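Local atomic coordinates of outer membrane protein YopM (Yersinia pestis, PDB entry 1JL5), a protein that probably acts as a secreted effector that alters host cell physiology to promote bacterial survival in host tissues, and assembles as a leucine-rich repeat homotetramer. Residues E321-N327 with R341-N347; L359-E365 with S378-M384. Residue numbers count along the deposited sequence, not the author numbering.

Interaction 1. Residues E321-N327 with R341-N347. With CA (calcium ion), chain B.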
loop_
_atom_site.group_PDB
_atom_site.type_symbol
_atom_site.label_atom_id
_atom_site.label_comp_id
_atom_site.label_asym_id
_atom_site.label_seq_id
_atom_site.Cartn_x
_atom_site.Cartn_y
_atom_site.Cartn_z
ATOM N N GLU A 321 -8.162 15.802 14.320
ATOM C CA GLU A 321 -7.388 14.690 13.834
ATOM C C GLU A 321 -6.121 14.558 14.629
ATOM O O GLU A 321 -5.340 15.501 14.762
ATOM C CB GLU A 321 -7.047 14.829 12.356
ATOM C CG GLU A 321 -6.204 13.656 11.883
ATOM C CD GLU A 321 -6.140 13.532 10.381
ATOM O OE1 GLU A 321 -6.746 14.367 9.680
ATOM O OE2 GLU A 321 -5.476 12.587 9.906
ATOM N N LEU A 322 -5.944 13.377 15.188
ATOM C CA LEU A 322 -4.765 13.092 15.950
ATOM C C LEU A 322 -4.096 11.906 15.312
ATOM O O LEU A 322 -4.656 10.812 15.261
ATOM C CB LEU A 322 -5.103 12.746 17.388
ATOM C CG LEU A 322 -3.871 12.339 18.196
ATOM C CD1 LEU A 322 -2.907 13.516 18.264
ATOM C CD2 LEU A 322 -4.288 11.893 19.591
ATOM N N ASN A 323 -2.902 12.135 14.793
ATOM C CA ASN A 323 -2.149 11.051 14.219
ATOM C C ASN A 323 -0.873 10.966 15.021
ATOM O O ASN A 323 0.005 11.820 14.910
ATOM C CB ASN A 323 -1.817 11.303 12.755
ATOM C CG ASN A 323 -1.171 10.103 12.114
ATOM O OD1 ASN A 323 -0.651 9.232 12.813
ATOM N ND2 ASN A 323 -1.189 10.045 10.791
ATOM N N VAL A 324 -0.794 9.953 15.869
ATOM C CA VAL A 324 0.390 9.736 16.683
ATOM C C VAL A 324 0.812 8.319 16.368
ATOM O O VAL A 324 1.405 7.610 17.179
ATOM C CB VAL A 324 0.081 9.880 18.169
ATOM C CG1 VAL A 324 -0.214 11.335 18.485
ATOM C CG2 VAL A 324 -1.094 9.000 18.538
ATOM N N SER A 325 0.472 7.917 15.157
ATOM C CA SER A 325 0.804 6.596 14.681
ATOM C C SER A 325 2.298 6.394 14.786
ATOM O O SER A 325 3.087 7.330 14.643
ATOM C CB SER A 325 0.395 6.443 13.218
ATOM O OG SER A 325 0.724 5.146 12.762
ATOM N N ASN A 326 2.681 5.159 15.037
ATOM C CA ASN A 326 4.079 4.815 15.111
ATOM C C ASN A 326 4.862 5.653 16.094
ATOM O O ASN A 326 5.778 6.385 15.732
ATOM C CB ASN A 326 4.719 4.919 13.729
ATOM C CG ASN A 326 6.116 4.356 13.713
ATOM O OD1 ASN A 326 6.414 3.424 14.453
ATOM N ND2 ASN A 326 6.976 4.909 12.870
ATOM N N ASN A 327 4.478 5.547 17.350
ATOM C CA ASN A 327 5.180 6.243 18.396
ATOM C C ASN A 327 5.394 5.223 19.471
ATOM O O ASN A 327 5.375 4.031 19.191
ATOM C CB ASN A 327 4.384 7.443 18.881
ATOM C CG ASN A 327 4.677 8.674 18.055
ATOM O OD1 ASN A 327 5.802 9.172 18.059
ATOM N ND2 ASN A 327 3.682 9.155 17.326
ATOM N N ARG A 341 -10.694 12.074 13.752
ATOM C CA ARG A 341 -9.755 11.110 13.226
ATOM C C ARG A 341 -8.699 10.787 14.257
ATOM O O ARG A 341 -7.966 11.663 14.715
ATOM C CB ARG A 341 -9.100 11.658 11.964
ATOM C CG ARG A 341 -10.040 11.790 10.780
ATOM C CD ARG A 341 -9.535 12.835 9.800
ATOM N NE ARG A 341 -9.447 12.341 8.430
ATOM C CZ ARG A 341 -8.454 11.583 7.962
ATOM N NH1 ARG A 341 -7.446 11.219 8.754
ATOM N NH2 ARG A 341 -8.466 11.193 6.692
ATOM N N LEU A 342 -8.645 9.525 14.645
ATOM C CA LEU A 342 -7.650 9.092 15.590
ATOM C C LEU A 342 -6.796 8.031 14.924
ATOM O O LEU A 342 -7.265 6.929 14.626
ATOM C CB LEU A 342 -8.285 8.515 16.855
ATOM C CG LEU A 342 -7.241 7.951 17.828
ATOM C CD1 LEU A 342 -6.197 9.012 18.145
ATOM C CD2 LEU A 342 -7.916 7.472 19.103
ATOM N N ILE A 343 -5.551 8.386 14.651
ATOM C CA ILE A 343 -4.620 7.441 14.069
ATOM C C ILE A 343 -3.568 7.289 15.144
ATOM O O ILE A 343 -2.765 8.187 15.361
ATOM C CB ILE A 343 -3.964 7.969 12.785
ATOM C CG1 ILE A 343 -5.031 8.293 11.734
ATOM C CG2 ILE A 343 -3.016 6.913 12.226
ATOM C CD1 ILE A 343 -5.737 9.601 11.965
ATOM N N ALA A 344 -3.606 6.163 15.843
ATOM C CA ALA A 344 -2.668 5.897 16.917
ATOM C C ALA A 344 -2.119 4.492 16.726
ATOM O O ALA A 344 -1.688 3.829 17.669
ATOM C CB ALA A 344 -3.365 6.019 18.258
ATOM N N SER A 345 -2.153 4.048 15.480
ATOM C CA SER A 345 -1.647 2.739 15.125
ATOM C C SER A 345 -0.148 2.695 15.384
ATOM O O SER A 345 0.507 3.733 15.501
ATOM C CB SER A 345 -1.911 2.488 13.650
ATOM O OG SER A 345 -1.389 3.569 12.907
ATOM N N PHE A 346 0.392 1.486 15.475
ATOM C CA PHE A 346 1.817 1.302 15.700
ATOM C C PHE A 346 2.303 2.023 16.937
ATOM O O PHE A 346 3.230 2.833 16.902
ATOM C CB PHE A 346 2.588 1.768 14.478
ATOM C CG PHE A 346 2.283 0.978 13.257
ATOM C CD1 PHE A 346 2.726 -0.339 13.142
ATOM C CD2 PHE A 346 1.543 1.534 12.218
ATOM C CE1 PHE A 346 2.437 -1.087 12.009
ATOM C CE2 PHE A 346 1.249 0.793 11.083
ATOM C CZ PHE A 346 1.698 -0.521 10.979
ATOM N N ASN A 347 1.643 1.729 18.040
ATOM C CA ASN A 347 2.014 2.298 19.311
ATOM C C ASN A 347 1.937 1.155 20.277
ATOM O O ASN A 347 1.746 0.017 19.868
ATOM C CB ASN A 347 1.061 3.416 19.700
ATOM C CG ASN A 347 1.494 4.738 19.137
ATOM O OD1 ASN A 347 2.486 5.308 19.583
ATOM N ND2 ASN A 347 0.775 5.224 18.139
HETATM CA CA CA B . 7.309 1.620 15.439
HETATM O O HOH W 1 6.158 2.377 17.311
HETATM O O HOH W 2 8.292 1.477 13.468
HETATM O O HOH W 3 5.824 0.115 14.756
#
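Two successive leucine-rich repeats meet here, their strands 321-323 and 341-343 running parallel to within 4°. Backbone hydrogen bonds set the register: L322 N to R341 O, I343 N to L322 O and V324 N to I343 O, each 2.7 Å, then N326 N to S345 O (2.6 Å) past the strands. On the core face L322 CD2 meets L342 CD1 at 3.7 Å, the leucine stack of the solenoid; past the strand ends V324 CG2 packs on A344 CB (3.8 Å). The opposite face carries a salt bridge, E321 OE2 to R341 NH1 (2.7 Å). Farther on, S325 OG and S345 OG are hydrogen-bonded (2.6 Å), and the asparagines take over. N347 ND2 donates to V324 O (2.6 Å) and A344 O (2.9 Å), tethering two turns; N327 ND2 does so one coil earlier, to V324 O and A304 O. N326 faces a second subunit, whose E286 is hydrogen-bonded to N326 ND2 and whose N246 and D266 share its calcium; N326 OD1 binds the ion at 2.2 Å.

Interaction 2. Residues L359-E365 with S378-M384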
loop_
_atom_site.group_PDB
_atom_site.type_symbol
_atom_site.label_atom_id
_atom_site.label_comp_id
_atom_site.label_asym_id
_atom_site.label_seq_id
_atom_site.Cartn_x
_atom_site.Cartn_y
_atom_site.Cartn_z
ATOM N N LEU A 359 -16.233 10.688 16.386
ATOM C CA LEU A 359 -15.049 10.103 15.769
ATOM C C LEU A 359 -15.456 9.440 14.467
ATOM O O LEU A 359 -16.335 8.584 14.441
ATOM C CB LEU A 359 -14.403 9.070 16.691
ATOM C CG LEU A 359 -13.028 8.595 16.205
ATOM C CD1 LEU A 359 -12.035 9.764 16.260
ATOM C CD2 LEU A 359 -12.548 7.435 17.061
ATOM N N LYS A 360 -14.816 9.849 13.382
ATOM C CA LYS A 360 -15.119 9.298 12.076
ATOM C C LYS A 360 -14.114 8.234 11.708
ATOM O O LYS A 360 -14.429 7.255 11.036
ATOM C CB LYS A 360 -15.070 10.394 11.019
ATOM C CG LYS A 360 -16.057 11.509 11.256
ATOM C CD LYS A 360 -17.481 10.979 11.327
ATOM C CE LYS A 360 -18.479 12.117 11.506
ATOM N NZ LYS A 360 -18.153 12.958 12.692
ATOM N N GLN A 361 -12.889 8.436 12.161
ATOM C CA GLN A 361 -11.832 7.516 11.830
ATOM C C GLN A 361 -11.027 7.068 13.023
ATOM O O GLN A 361 -10.566 7.873 13.828
ATOM C CB GLN A 361 -10.923 8.167 10.801
ATOM C CG GLN A 361 -9.771 7.314 10.352
ATOM C CD GLN A 361 -8.897 8.070 9.399
ATOM O OE1 GLN A 361 -8.381 9.131 9.735
ATOM N NE2 GLN A 361 -8.733 7.542 8.195
ATOM N N LEU A 362 -10.880 5.758 13.131
ATOM C CA LEU A 362 -10.112 5.174 14.198
ATOM C C LEU A 362 -9.148 4.175 13.595
ATOM O O LEU A 362 -9.548 3.097 13.169
ATOM C CB LEU A 362 -11.014 4.454 15.194
ATOM C CG LEU A 362 -10.198 3.833 16.324
ATOM C CD1 LEU A 362 -9.522 4.939 17.116
ATOM C CD2 LEU A 362 -11.090 2.991 17.215
ATOM N N HIS A 363 -7.881 4.551 13.531
ATOM C CA HIS A 363 -6.850 3.657 13.025
ATOM C C HIS A 363 -5.915 3.458 14.189
ATOM O O HIS A 363 -5.063 4.296 14.459
ATOM C CB HIS A 363 -6.109 4.284 11.849
ATOM C CG HIS A 363 -6.920 4.338 10.594
ATOM N ND1 HIS A 363 -6.433 4.852 9.413
ATOM C CD2 HIS A 363 -8.190 3.946 10.339
ATOM C CE1 HIS A 363 -7.368 4.774 8.484
ATOM N NE2 HIS A 363 -8.444 4.229 9.021
ATOM N N VAL A 364 -6.111 2.357 14.901
ATOM C CA VAL A 364 -5.292 2.044 16.058
ATOM C C VAL A 364 -4.689 0.670 15.839
ATOM O O VAL A 364 -4.373 -0.067 16.774
ATOM C CB VAL A 364 -6.134 2.079 17.338
ATOM C CG1 VAL A 364 -5.283 1.708 18.538
ATOM C CG2 VAL A 364 -6.689 3.482 17.527
ATOM N N GLU A 365 -4.535 0.354 14.564
ATOM C CA GLU A 365 -3.951 -0.893 14.105
ATOM C C GLU A 365 -2.579 -1.080 14.749
ATOM O O GLU A 365 -1.845 -0.119 14.965
ATOM C CB GLU A 365 -3.797 -0.819 12.583
ATOM C CG GLU A 365 -4.157 0.577 12.044
ATOM C CD GLU A 365 -3.817 0.774 10.585
ATOM O OE1 GLU A 365 -4.210 -0.079 9.754
ATOM O OE2 GLU A 365 -3.167 1.791 10.266
ATOM N N SER A 378 -20.488 6.917 15.036
ATOM C CA SER A 378 -19.949 7.889 14.093
ATOM C C SER A 378 -18.759 7.343 13.305
ATOM O O SER A 378 -18.517 7.752 12.174
ATOM C CB SER A 378 -19.518 9.150 14.835
ATOM O OG SER A 378 -18.557 8.833 15.824
ATOM N N VAL A 379 -18.013 6.424 13.900
ATOM C CA VAL A 379 -16.849 5.867 13.226
ATOM C C VAL A 379 -17.217 5.262 11.882
ATOM O O VAL A 379 -17.957 4.284 11.814
ATOM C CB VAL A 379 -16.170 4.796 14.093
ATOM C CG1 VAL A 379 -14.973 4.205 13.356
ATOM C CG2 VAL A 379 -15.734 5.413 15.412
ATOM N N GLU A 380 -16.698 5.860 10.815
ATOM C CA GLU A 380 -16.953 5.391 9.457
ATOM C C GLU A 380 -15.745 4.601 8.968
ATOM O O GLU A 380 -15.871 3.640 8.217
ATOM C CB GLU A 380 -17.152 6.577 8.507
ATOM C CG GLU A 380 -18.077 7.657 9.015
ATOM C CD GLU A 380 -18.148 8.852 8.077
ATOM O OE1 GLU A 380 -17.087 9.302 7.594
ATOM O OE2 GLU A 380 -19.264 9.354 7.832
ATOM N N ASP A 381 -14.572 5.032 9.407
ATOM C CA ASP A 381 -13.311 4.430 9.008
ATOM C C ASP A 381 -12.618 3.833 10.218
ATOM O O ASP A 381 -12.068 4.553 11.049
ATOM C CB ASP A 381 -12.433 5.505 8.384
ATOM C CG ASP A 381 -11.128 4.965 7.880
ATOM O OD1 ASP A 381 -10.752 3.836 8.264
ATOM O OD2 ASP A 381 -10.471 5.684 7.106
ATOM N N LEU A 382 -12.634 2.511 10.304
ATOM C CA LEU A 382 -12.036 1.826 11.429
ATOM C C LEU A 382 -10.987 0.801 11.026
ATOM O O LEU A 382 -11.171 0.036 10.080
ATOM C CB LEU A 382 -13.132 1.134 12.237
ATOM C CG LEU A 382 -12.717 0.293 13.441
ATOM C CD1 LEU A 382 -12.047 1.171 14.480
ATOM C CD2 LEU A 382 -13.947 -0.379 14.025
ATOM N N ARG A 383 -9.878 0.805 11.751
ATOM C CA ARG A 383 -8.809 -0.148 11.518
ATOM C C ARG A 383 -8.196 -0.436 12.865
ATOM O O ARG A 383 -7.702 0.460 13.544
ATOM C CB ARG A 383 -7.754 0.402 10.550
ATOM C CG ARG A 383 -8.332 0.809 9.204
ATOM C CD ARG A 383 -7.304 0.836 8.088
ATOM N NE ARG A 383 -6.062 1.487 8.477
ATOM C CZ ARG A 383 -5.262 2.125 7.630
ATOM N NH1 ARG A 383 -5.582 2.201 6.346
ATOM N NH2 ARG A 383 -4.136 2.679 8.063
ATOM N N MET A 384 -8.277 -1.694 13.268
ATOM C CA MET A 384 -7.717 -2.120 14.530
ATOM C C MET A 384 -7.053 -3.458 14.307
ATOM O O MET A 384 -7.560 -4.293 13.568
ATOM C CB MET A 384 -8.811 -2.245 15.588
ATOM C CG MET A 384 -9.561 -0.950 15.841
ATOM S SD MET A 384 -10.593 -1.027 17.310
ATOM C CE MET A 384 -12.105 -1.692 16.636
#
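Start at S378, whose OG lies 2.6 Å from L359 O; the carbonyls of L359 and Q357 both lie within reach of its single proton. V379 next packs its CG2 4.1 Å from L359 CB. E380 N and D381 N then share one acceptor, K360 O, at 2.7 and 2.8 Å, which brings the chain into parallel pairing with strand 361-363, the last step of this leucine-rich repeat sheet within the chain. D381 spreads its carboxylate across two neighbours: OD2 accepts from Q361 NE2 (2.8 Å) and OD1 from H363 NE2, a very short 2.5 Å. L382 points to the other face, its CD1 3.4 Å from L362 CD2, continuing the leucine core. R383 N reaches L362 O (2.7 Å), and its guanidinium lies flat on the H363 imidazole, centres 3.7 Å apart, while NH2 forms a salt bridge with E365 OE2 (2.6 Å). M384 SD lies 4.0 Å from L362 CD2. Residues 381-384 also pair antiparallel with a third subunit, carrying the sheet across the interface. On the polar face H363, bonded at its edge by D381 and covered on one face by R383, thus carries a proton on NE2, and E365 offsets the charge of R383.

How the interactions relate
From the N terminus, interaction 1 closes first, its segments separated by 13 residues without helix or strand; interaction 2 then closes a similar loop of 12. The two lie in series, neither nesting nor crossing, as expected of a solenoid that adds one coil after another. Strands 341-343 and 361-363 are neighbours in the sheet and join the two contacts directly: L342 N lies 2.7 Å from Q361 O, and L342 O 2.7 Å from H363 N, both probable hydrogen bonds. Together they tie the last four strands of the parallel sheet into one block, and the two contacts face different subunits of the tetramer.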